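Local structure of Lmo2119 protein (Listeria monocytogenes serovar 1/2a, 5HQH) at residues Q54-L62 with V72-S80; S8-V18 with P33-R44. The protein is of unknown function and is represented here by a YbbR-like domain, a mostly beta part of a longer protein that carries a signal sequence. All blocks are in the same frame, centred on the assembly; numbering follows the deposited sequence. Where two conformers were deposited one is given.

Contact 1: residues Q54-L62 with V72-S80; sequences QDFTVYADL and VKLQVKDVS
The beta hairpin formed by strands 57-61 and 68-77 of the YbbR-like domain is joined here by Thr57 and Tyr59 facing Lys77 and Gln75 as antiparallel hydrogen-bonded pairs, with Val58 and Val76 a non-hydrogen-bonded pair between them. Each hydrogen-bonded pair exchanges two backbone bonds, the straightest being Gln75 N to Tyr59 O at 2.9 Å (176° at the hydrogen). On the face carrying Thr57, Tyr59, Gln75 and Lys77, the Tyr59 ring is the centrepiece. Its chi1 of 64° sets CG between the backbone N and the carbonyl carbon, and the ring end swings across to the partner strand. Gln75 CB lies over one ring face, a CH-pi contact 3.7 Å from the centroid, and the Gln75 amide is turned 39° from the ring plane. The Lys77 side chain runs at about a right angle to that of Tyr59, its CG 3.5 Å from Tyr59 CE1. Water 3 links Tyr59 OH to Gln75 NE2, while Tyr21 of the adjoining strand also meets the ring. Farther along, Asp78 OD2 receives the Thr57 hydroxyl OG1 on its anti lone pair, 2.8 Å away; in one of two conformers Lys77 NZ meets Asp78 OD2 from the syn side, somewhat out of the carboxylate plane, as a salt bridge of 3.1 Å. The opposite face is apolar, Val58 CG2 lying 4.3 Å from Val76 CG2. Apolar touches flank the pairing, Ala60 CB to Leu74 CD2 at 3.7 Å and Phe56 CB on Val79 CB. The chemistry is thus divided by face, and when Lys77 takes this conformer, hydroxyl and ammonium together probably stabilise the Asp78 charge.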
loop_
_atom_site.group_PDB
_atom_site.type_symbol
_atom_site.label_atom_id
_atom_site.label_comp_id
_atom_site.label_asym_id
_atom_site.label_seq_id
_atom_site.Cartn_x
_atom_site.Cartn_y
_atom_site.Cartn_z
ATOM N N GLN A 54 11.451 -8.002 4.171
ATOM C CA GLN A 54 10.345 -7.269 3.538
ATOM C C GLN A 54 8.998 -7.729 4.077
ATOM O O GLN A 54 8.051 -8.004 3.339
ATOM C CB GLN A 54 10.417 -7.330 2.011
ATOM C CG GLN A 54 9.755 -6.137 1.364
ATOM C CD GLN A 54 9.739 -6.210 -0.114
ATOM O OE1 GLN A 54 8.663 -6.398 -0.708
ATOM N NE2 GLN A 54 10.924 -6.088 -0.740
ATOM N N ASP A 55 8.940 -7.829 5.379
ATOM C CA ASP A 55 7.753 -8.348 6.053
ATOM C C ASP A 55 6.732 -7.275 6.435
ATOM O O ASP A 55 5.686 -7.582 7.039
ATOM C CB ASP A 55 8.116 -9.287 7.222
ATOM C CG ASP A 55 9.016 -8.667 8.254
ATOM O OD1 ASP A 55 9.670 -7.628 8.023
ATOM O OD2 ASP A 55 9.133 -9.268 9.327
ATOM N N PHE A 56 7.019 -6.030 6.079
ATOM C CA PHE A 56 6.020 -4.951 6.210
ATOM C C PHE A 56 5.077 -5.073 5.027
ATOM O O PHE A 56 5.384 -5.735 4.027
ATOM C CB PHE A 56 6.666 -3.589 6.245
ATOM C CG PHE A 56 7.608 -3.321 5.090
ATOM C CD1 PHE A 56 7.128 -2.766 3.914
ATOM C CD2 PHE A 56 8.972 -3.629 5.161
ATOM C CE1 PHE A 56 7.973 -2.562 2.840
ATOM C CE2 PHE A 56 9.808 -3.428 4.094
ATOM C CZ PHE A 56 9.307 -2.860 2.923
ATOM N N THR A 57 3.919 -4.437 5.151
ATOM C CA THR A 57 2.847 -4.544 4.159
ATOM C C THR A 57 2.348 -3.187 3.771
ATOM O O THR A 57 1.886 -2.454 4.630
ATOM C CB THR A 57 1.668 -5.319 4.762
ATOM O OG1 THR A 57 2.129 -6.623 5.192
ATOM C CG2 THR A 57 0.531 -5.443 3.782
ATOM N N VAL A 58 2.463 -2.831 2.478
ATOM C CA VAL A 58 1.906 -1.593 1.945
ATOM C C VAL A 58 0.517 -1.930 1.422
ATOM O O VAL A 58 0.346 -2.948 0.758
ATOM C CB VAL A 58 2.748 -1.029 0.790
ATOM C CG1 VAL A 58 2.135 0.263 0.267
ATOM C CG2 VAL A 58 4.177 -0.793 1.246
ATOM N N TYR A 59 -0.462 -1.106 1.780
ATOM C CA TYR A 59 -1.830 -1.388 1.396
ATOM C C TYR A 59 -2.667 -0.157 1.110
ATOM O O TYR A 59 -2.446 0.923 1.654
ATOM C CB TYR A 59 -2.520 -2.230 2.466
ATOM C CG TYR A 59 -2.699 -1.592 3.844
ATOM C CD1 TYR A 59 -1.645 -1.558 4.742
ATOM C CD2 TYR A 59 -3.940 -1.117 4.283
ATOM C CE1 TYR A 59 -1.792 -1.022 5.995
ATOM C CE2 TYR A 59 -4.085 -0.587 5.563
ATOM C CZ TYR A 59 -3.011 -0.568 6.420
ATOM O OH TYR A 59 -3.183 -0.072 7.702
ATOM N N ALA A 60 -3.672 -0.383 0.261
ATOM C CA ALA A 60 -4.747 0.566 -0.013
ATOM C C ALA A 60 -5.988 -0.048 0.638
ATOM O O ALA A 60 -6.448 -1.112 0.228
ATOM C CB ALA A 60 -4.966 0.779 -1.519
ATOM N N ASP A 61 -6.555 0.652 1.624
ATOM C CA ASP A 61 -7.769 0.170 2.288
ATOM C C ASP A 61 -8.988 0.872 1.715
ATOM O O ASP A 61 -9.222 2.062 1.964
ATOM C CB ASP A 61 -7.714 0.384 3.780
ATOM C CG ASP A 61 -8.830 -0.345 4.503
ATOM O OD1 ASP A 61 -9.679 -1.004 3.873
ATOM O OD2 ASP A 61 -8.879 -0.302 5.739
ATOM N N LEU A 62 -9.748 0.121 0.933
ATOM C CA LEU A 62 -10.946 0.650 0.289
ATOM C C LEU A 62 -12.197 -0.012 0.823
ATOM O O LEU A 62 -13.226 -0.072 0.142
ATOM C CB LEU A 62 -10.812 0.479 -1.215
ATOM C CG LEU A 62 -9.679 1.370 -1.734
ATOM C CD1 LEU A 62 -9.260 0.960 -3.122
ATOM C CD2 LEU A 62 -10.069 2.840 -1.681
ATOM N N VAL A 72 -6.814 7.412 -2.907
ATOM C CA VAL A 72 -6.541 6.722 -1.635
ATOM C C VAL A 72 -5.082 6.847 -1.245
ATOM O O VAL A 72 -4.196 6.675 -2.071
ATOM C CB VAL A 72 -6.973 5.229 -1.684
ATOM C CG1 VAL A 72 -6.215 4.439 -2.749
ATOM C CG2 VAL A 72 -6.814 4.558 -0.323
ATOM N N LYS A 73 -4.832 7.183 0.025
ATOM C CA LYS A 73 -3.461 7.234 0.534
ATOM C C LYS A 73 -3.025 5.815 0.943
ATOM O O LYS A 73 -3.736 5.106 1.636
ATOM C CB LYS A 73 -3.360 8.140 1.774
ATOM C CG LYS A 73 -1.937 8.273 2.312
ATOM C CD LYS A 73 -1.843 9.238 3.471
ATOM C CE LYS A 73 -0.492 9.161 4.143
ATOM N NZ LYS A 73 0.646 9.492 3.269
ATOM N N LEU A 74 -1.827 5.437 0.517
ATOM C CA LEU A 74 -1.251 4.138 0.855
ATOM C C LEU A 74 -0.733 4.120 2.275
ATOM O O LEU A 74 -0.164 5.074 2.768
ATOM C CB LEU A 74 -0.142 3.793 -0.151
ATOM C CG LEU A 74 -0.615 3.694 -1.615
ATOM C CD1 LEU A 74 0.541 3.251 -2.467
ATOM C CD2 LEU A 74 -1.815 2.760 -1.773
ATOM N N GLN A 75 -0.992 3.004 2.956
ATOM C CA GLN A 75 -0.620 2.808 4.363
ATOM C C GLN A 75 0.415 1.706 4.480
ATOM O O GLN A 75 0.586 0.913 3.553
ATOM C CB GLN A 75 -1.859 2.478 5.167
ATOM C CG GLN A 75 -2.883 3.599 5.223
ATOM C CD GLN A 75 -4.116 3.189 5.970
ATOM O OE1 GLN A 75 -5.166 2.861 5.375
ATOM N NE2 GLN A 75 -4.004 3.125 7.271
ATOM N N VAL A 76 1.040 1.619 5.654
ATOM C CA VAL A 76 2.031 0.582 5.935
ATOM C C VAL A 76 1.737 -0.021 7.300
ATOM O O VAL A 76 1.490 0.691 8.294
ATOM C CB VAL A 76 3.474 1.085 5.895
ATOM C CG1 VAL A 76 4.449 -0.086 6.044
ATOM C CG2 VAL A 76 3.743 1.888 4.635
ATOM N N LYS A 77 1.715 -1.350 7.362
ATOM C CA LYS A 77 1.515 -2.078 8.614
ATOM C C LYS A 77 2.531 -3.207 8.693
ATOM O O LYS A 77 3.334 -3.408 7.790
ATOM C CB LYS A 77 0.072 -2.575 8.770
ATOM C CG LYS A 77 -0.350 -3.675 7.803
ATOM C CD LYS A 77 -1.835 -3.990 7.954
ATOM C CE LYS A 77 -2.262 -5.258 7.212
ATOM N NZ LYS A 77 -1.814 -6.517 7.903
ATOM N N ASP A 78 2.499 -3.911 9.800
ATOM C CA ASP A 78 3.429 -5.026 10.057
ATOM C C ASP A 78 4.890 -4.521 10.014
ATOM O O ASP A 78 5.788 -5.182 9.492
ATOM C CB ASP A 78 3.219 -6.200 9.093
ATOM C CG ASP A 78 1.761 -6.620 8.969
ATOM O OD1 ASP A 78 1.106 -6.713 10.007
ATOM O OD2 ASP A 78 1.286 -6.814 7.839
ATOM N N VAL A 79 5.103 -3.331 10.564
ATOM C CA VAL A 79 6.391 -2.640 10.468
ATOM C C VAL A 79 6.777 -2.159 11.853
ATOM O O VAL A 79 5.932 -1.751 12.624
ATOM C CB VAL A 79 6.271 -1.463 9.453
ATOM C CG1 VAL A 79 5.296 -0.383 9.931
ATOM C CG2 VAL A 79 7.632 -0.871 9.122
ATOM N N SER A 80 8.071 -2.251 12.184
ATOM C CA SER A 80 8.559 -1.822 13.486
ATOM C C SER A 80 8.168 -0.389 13.804
ATOM O O SER A 80 8.254 0.496 12.965
ATOM C CB SER A 80 10.076 -1.899 13.528
ATOM O OG SER A 80 10.588 -1.331 14.731
HETATM O O HOH W 1 8.627 -5.094 8.793
HETATM O O HOH W 2 6.426 -7.780 10.468
HETATM O O HOH W 3 -5.428 1.131 8.654
HETATM O O HOH W 4 -5.566 3.266 2.477
HETATM O O HOH W 5 -7.452 1.664 6.886
#

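Contact 2: residues S8-V18 with P33-R44; sequences SDSEVIENVPV and PETVTVTLSGPR
With chi1 of -167°, Asp9 holds CG opposite its own backbone N, and Arg44, at 176°, does likewise before running extended from CG to NE; together these torsions bring a carboxylate and a guanidinium to one end of the strand pair. Their planes are 57° apart, and Arg44 NH1 makes a long, weakly bonded salt bridge to Asp9 OD2 at 3.3 Å. The stronger partner of that oxygen is Gln48 of helix 44-53, which also binds Glu11, itself in a salt bridge with Lys51. Between the strands, Asp9, Glu11 and Ile13 pair with Gly42, Leu40 and Val38 through two backbone bonds each, Ile13 N to Val38 O being 2.7 Å. Beneath the helix, Ile13 CD1 meets Leu40 CD1 at 3.7 Å. Farther along this face, Val16 CG2 touches Val38 CG2 at 3.8 Å, and Val18 CG2 reaches Val36 CG1 at 3.6 Å; both valine pairs cross at about a right angle. On the side of Val12, its CG1 and Thr37 CG2 are pressed to 3.4 Å, tighter than normal for two methyl groups. Asn15, with positive phi, and Val16 both face Val36, but the bond to Val36 O comes from Val16 N, at 2.9 Å; Asn15 N instead gives its hydrogen to water 7, which also bonds Thr37 OG1. Gly42 has backbone angles that call for glycine just before Pro43, the N-cap of helix 44-53. One extra residue opposite Val36, where the chain turns a corner, makes this an antiparallel strand pair interrupted by a G1 beta bulge.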
loop_
_atom_site.group_PDB
_atom_site.type_symbol
_atom_site.label_atom_id
_atom_site.label_comp_id
_atom_site.label_asym_id
_atom_site.label_seq_id
_atom_site.Cartn_x
_atom_site.Cartn_y
_atom_site.Cartn_z
ATOM N N SER A 8 21.927 5.789 12.805
ATOM C CA SER A 8 20.712 5.806 11.932
ATOM C C SER A 8 21.049 5.333 10.523
ATOM O O SER A 8 22.130 5.602 9.993
ATOM C CB SER A 8 20.064 7.197 11.893
ATOM O OG SER A 8 20.937 8.164 11.345
ATOM N N ASP A 9 20.099 4.621 9.932
ATOM C CA ASP A 9 20.270 3.980 8.643
ATOM C C ASP A 9 19.044 4.290 7.789
ATOM O O ASP A 9 18.004 4.686 8.318
ATOM C CB ASP A 9 20.389 2.467 8.898
ATOM C CG ASP A 9 20.883 1.684 7.700
ATOM O OD1 ASP A 9 21.496 2.266 6.769
ATOM O OD2 ASP A 9 20.657 0.446 7.711
ATOM N N SER A 10 19.187 4.160 6.470
ATOM C CA SER A 10 18.088 4.417 5.516
ATOM C C SER A 10 18.227 3.557 4.266
ATOM O O SER A 10 19.330 3.393 3.727
ATOM C CB SER A 10 18.022 5.903 5.119
ATOM O OG SER A 10 17.054 6.146 4.088
ATOM N N GLU A 11 17.094 3.030 3.792
ATOM C CA GLU A 11 17.052 2.187 2.602
ATOM C C GLU A 11 15.844 2.568 1.761
ATOM O O GLU A 11 14.763 2.791 2.287
ATOM C CB GLU A 11 16.934 0.714 2.989
ATOM C CG GLU A 11 18.167 0.098 3.623
ATOM C CD GLU A 11 19.308 -0.117 2.651
ATOM O OE1 GLU A 11 19.070 -0.103 1.435
ATOM O OE2 GLU A 11 20.439 -0.361 3.106
ATOM N N VAL A 12 16.051 2.667 0.451
ATOM C CA VAL A 12 14.979 2.887 -0.512
ATOM C C VAL A 12 14.782 1.529 -1.180
ATOM O O VAL A 12 15.698 0.984 -1.769
ATOM C CB VAL A 12 15.336 3.981 -1.541
ATOM C CG1 VAL A 12 14.210 4.134 -2.543
ATOM C CG2 VAL A 12 15.621 5.302 -0.837
ATOM N N ILE A 13 13.589 0.984 -1.034
ATOM C CA ILE A 13 13.286 -0.360 -1.513
ATOM C C ILE A 13 12.312 -0.235 -2.683
ATOM O O ILE A 13 11.207 0.296 -2.520
ATOM C CB ILE A 13 12.685 -1.203 -0.362
ATOM C CG1 ILE A 13 13.677 -1.239 0.823
ATOM C CG2 ILE A 13 12.348 -2.614 -0.830
ATOM C CD1 ILE A 13 13.155 -1.951 2.018
ATOM N N GLU A 14 12.735 -0.752 -3.821
ATOM C CA GLU A 14 11.939 -0.678 -5.035
ATOM C C GLU A 14 11.054 -1.926 -5.198
ATOM O O GLU A 14 11.297 -2.984 -4.623
ATOM C CB GLU A 14 12.853 -0.533 -6.245
ATOM C CG GLU A 14 13.609 0.782 -6.233
ATOM C CD GLU A 14 14.614 0.893 -7.351
ATOM O OE1 GLU A 14 14.260 0.659 -8.517
ATOM O OE2 GLU A 14 15.769 1.244 -7.059
ATOM N N ASN A 15 9.998 -1.754 -5.978
ATOM C CA ASN A 15 9.144 -2.855 -6.399
ATOM C C ASN A 15 8.449 -3.580 -5.268
ATOM O O ASN A 15 8.352 -4.794 -5.271
ATOM C CB ASN A 15 9.933 -3.793 -7.307
ATOM C CG ASN A 15 10.536 -3.072 -8.494
ATOM O OD1 ASN A 15 9.846 -2.315 -9.181
ATOM N ND2 ASN A 15 11.801 -3.285 -8.732
ATOM N N VAL A 16 7.993 -2.812 -4.292
ATOM C CA VAL A 16 7.281 -3.368 -3.150
ATOM C C VAL A 16 5.794 -3.529 -3.544
ATOM O O VAL A 16 5.175 -2.578 -4.015
ATOM C CB VAL A 16 7.376 -2.430 -1.956
ATOM C CG1 VAL A 16 6.523 -2.929 -0.841
ATOM C CG2 VAL A 16 8.801 -2.288 -1.508
ATOM N N PRO A 17 5.221 -4.720 -3.353
ATOM C CA PRO A 17 3.819 -4.901 -3.740
ATOM C C PRO A 17 2.854 -4.107 -2.875
ATOM O O PRO A 17 3.139 -3.807 -1.697
ATOM C CB PRO A 17 3.609 -6.400 -3.566
ATOM C CG PRO A 17 4.611 -6.831 -2.594
ATOM C CD PRO A 17 5.806 -5.955 -2.795
ATOM N N VAL A 18 1.706 -3.785 -3.454
ATOM C CA VAL A 18 0.630 -3.107 -2.744
ATOM C C VAL A 18 -0.592 -4.017 -2.663
ATOM O O VAL A 18 -1.108 -4.452 -3.699
ATOM C CB VAL A 18 0.202 -1.817 -3.461
ATOM C CG1 VAL A 18 -0.934 -1.145 -2.688
ATOM C CG2 VAL A 18 1.368 -0.861 -3.645
ATOM N N PRO A 33 -1.309 0.954 -8.460
ATOM C CA PRO A 33 -0.114 0.305 -8.988
ATOM C C PRO A 33 0.146 -1.019 -8.267
ATOM O O PRO A 33 -0.137 -1.143 -7.094
ATOM C CB PRO A 33 1.010 1.306 -8.682
ATOM C CG PRO A 33 0.491 2.108 -7.563
ATOM C CD PRO A 33 -0.988 2.255 -7.859
ATOM N N GLU A 34 0.665 -2.000 -8.996
ATOM C CA GLU A 34 1.040 -3.304 -8.430
ATOM C C GLU A 34 2.251 -3.175 -7.511
ATOM O O GLU A 34 2.339 -3.935 -6.573
ATOM C CB GLU A 34 1.306 -4.334 -9.505
ATOM C CG GLU A 34 0.016 -4.776 -10.178
ATOM C CD GLU A 34 0.160 -5.498 -11.484
ATOM O OE1 GLU A 34 1.261 -5.985 -11.829
ATOM O OE2 GLU A 34 -0.895 -5.578 -12.154
ATOM N N THR A 35 3.115 -2.198 -7.774
ATOM C CA THR A 35 4.291 -1.996 -6.895
ATOM C C THR A 35 4.583 -0.527 -6.696
ATOM O O THR A 35 4.219 0.329 -7.537
ATOM C CB THR A 35 5.581 -2.668 -7.398
ATOM O OG1 THR A 35 6.095 -1.957 -8.545
ATOM C CG2 THR A 35 5.383 -4.120 -7.682
ATOM N N VAL A 36 5.297 -0.227 -5.604
ATOM C CA VAL A 36 5.698 1.112 -5.233
ATOM C C VAL A 36 7.102 1.098 -4.656
ATOM O O VAL A 36 7.714 0.029 -4.427
ATOM C CB VAL A 36 4.701 1.741 -4.229
ATOM C CG1 VAL A 36 3.344 1.849 -4.857
ATOM C CG2 VAL A 36 4.627 0.919 -2.944
ATOM N N THR A 37 7.613 2.282 -4.381
ATOM C CA THR A 37 8.914 2.421 -3.738
ATOM C C THR A 37 8.728 2.835 -2.285
ATOM O O THR A 37 8.025 3.799 -1.995
ATOM C CB THR A 37 9.769 3.488 -4.456
ATOM O OG1 THR A 37 9.906 3.124 -5.830
ATOM C CG2 THR A 37 11.129 3.649 -3.839
ATOM N N VAL A 38 9.390 2.135 -1.361
ATOM C CA VAL A 38 9.257 2.436 0.061
ATOM C C VAL A 38 10.573 2.876 0.631
ATOM O O VAL A 38 11.600 2.250 0.357
ATOM C CB VAL A 38 8.771 1.186 0.854
ATOM C CG1 VAL A 38 8.689 1.466 2.344
ATOM C CG2 VAL A 38 7.402 0.762 0.357
ATOM N N THR A 39 10.573 3.982 1.375
ATOM C CA THR A 39 11.772 4.455 2.041
ATOM C C THR A 39 11.618 4.238 3.545
ATOM O O THR A 39 10.606 4.614 4.133
ATOM C CB THR A 39 12.014 5.955 1.782
ATOM O OG1 THR A 39 12.105 6.174 0.383
ATOM C CG2 THR A 39 13.292 6.422 2.451
ATOM N N LEU A 40 12.622 3.596 4.135
ATOM C CA LEU A 40 12.667 3.262 5.569
ATOM C C LEU A 40 13.853 3.938 6.204
ATOM O O LEU A 40 14.924 3.891 5.620
ATOM C CB LEU A 40 12.895 1.763 5.755
ATOM C CG LEU A 40 11.883 0.817 5.137
ATOM C CD1 LEU A 40 12.300 -0.622 5.401
ATOM C CD2 LEU A 40 10.507 1.097 5.686
ATOM N N SER A 41 13.675 4.511 7.395
ATOM C CA SER A 41 14.814 5.064 8.138
ATOM C C SER A 41 14.649 4.762 9.621
ATOM O O SER A 41 13.530 4.706 10.140
ATOM C CB SER A 41 14.972 6.547 7.880
ATOM O OG SER A 41 13.925 7.265 8.443
ATOM N N GLY A 42 15.765 4.549 10.303
ATOM C CA GLY A 42 15.721 4.232 11.734
ATOM C C GLY A 42 16.960 3.488 12.146
ATOM O O GLY A 42 17.945 3.520 11.417
ATOM N N PRO A 43 16.888 2.760 13.274
ATOM C CA PRO A 43 18.054 2.024 13.768
ATOM C C PRO A 43 18.516 0.996 12.760
ATOM O O PRO A 43 17.691 0.266 12.172
ATOM C CB PRO A 43 17.533 1.356 15.040
ATOM C CG PRO A 43 16.477 2.286 15.526
ATOM C CD PRO A 43 15.802 2.775 14.269
ATOM N N ARG A 44 19.820 0.928 12.549
ATOM C CA ARG A 44 20.392 0.030 11.552
ATOM C C ARG A 44 19.903 -1.416 11.565
ATOM O O ARG A 44 19.557 -1.954 10.498
ATOM C CB ARG A 44 21.918 0.057 11.641
ATOM C CG ARG A 44 22.554 -0.924 10.682
ATOM C CD ARG A 44 23.925 -0.509 10.256
ATOM N NE ARG A 44 24.505 -1.563 9.437
ATOM C CZ ARG A 44 24.371 -1.700 8.122
ATOM N NH1 ARG A 44 23.646 -0.860 7.389
ATOM N NH2 ARG A 44 24.998 -2.703 7.533
HETATM O O HOH W 6 21.400 3.171 13.652
HETATM O O HOH W 7 9.753 0.771 -7.211
HETATM O O HOH W 8 0.618 -5.839 -5.814
HETATM O O HOH W 9 -1.933 -3.272 -6.189
#

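The two contacts illustrate how one sheet is assembled from different kinds of pairing. Both are antiparallel and only partly buried, but contact 1 lies nearer the chain centre and joins sequential strands of a hairpin, whereas contact 2, farther out, pairs strands 9-21 and 35-42, which have strand 27-30 between them in sequence. The parallel pairing of strands 9-21 and 57-61 connects them, and Val58 of contact 1 packs on Val38 of contact 2 to continue a shared apolar layer. Both carry a salt bridge, but that of contact 2 sits at the start of helix 44-53, where Gln48 and Lys51 also hold Asp9 and Glu11, while contact 1 gathers polar groups along an aromatic ring.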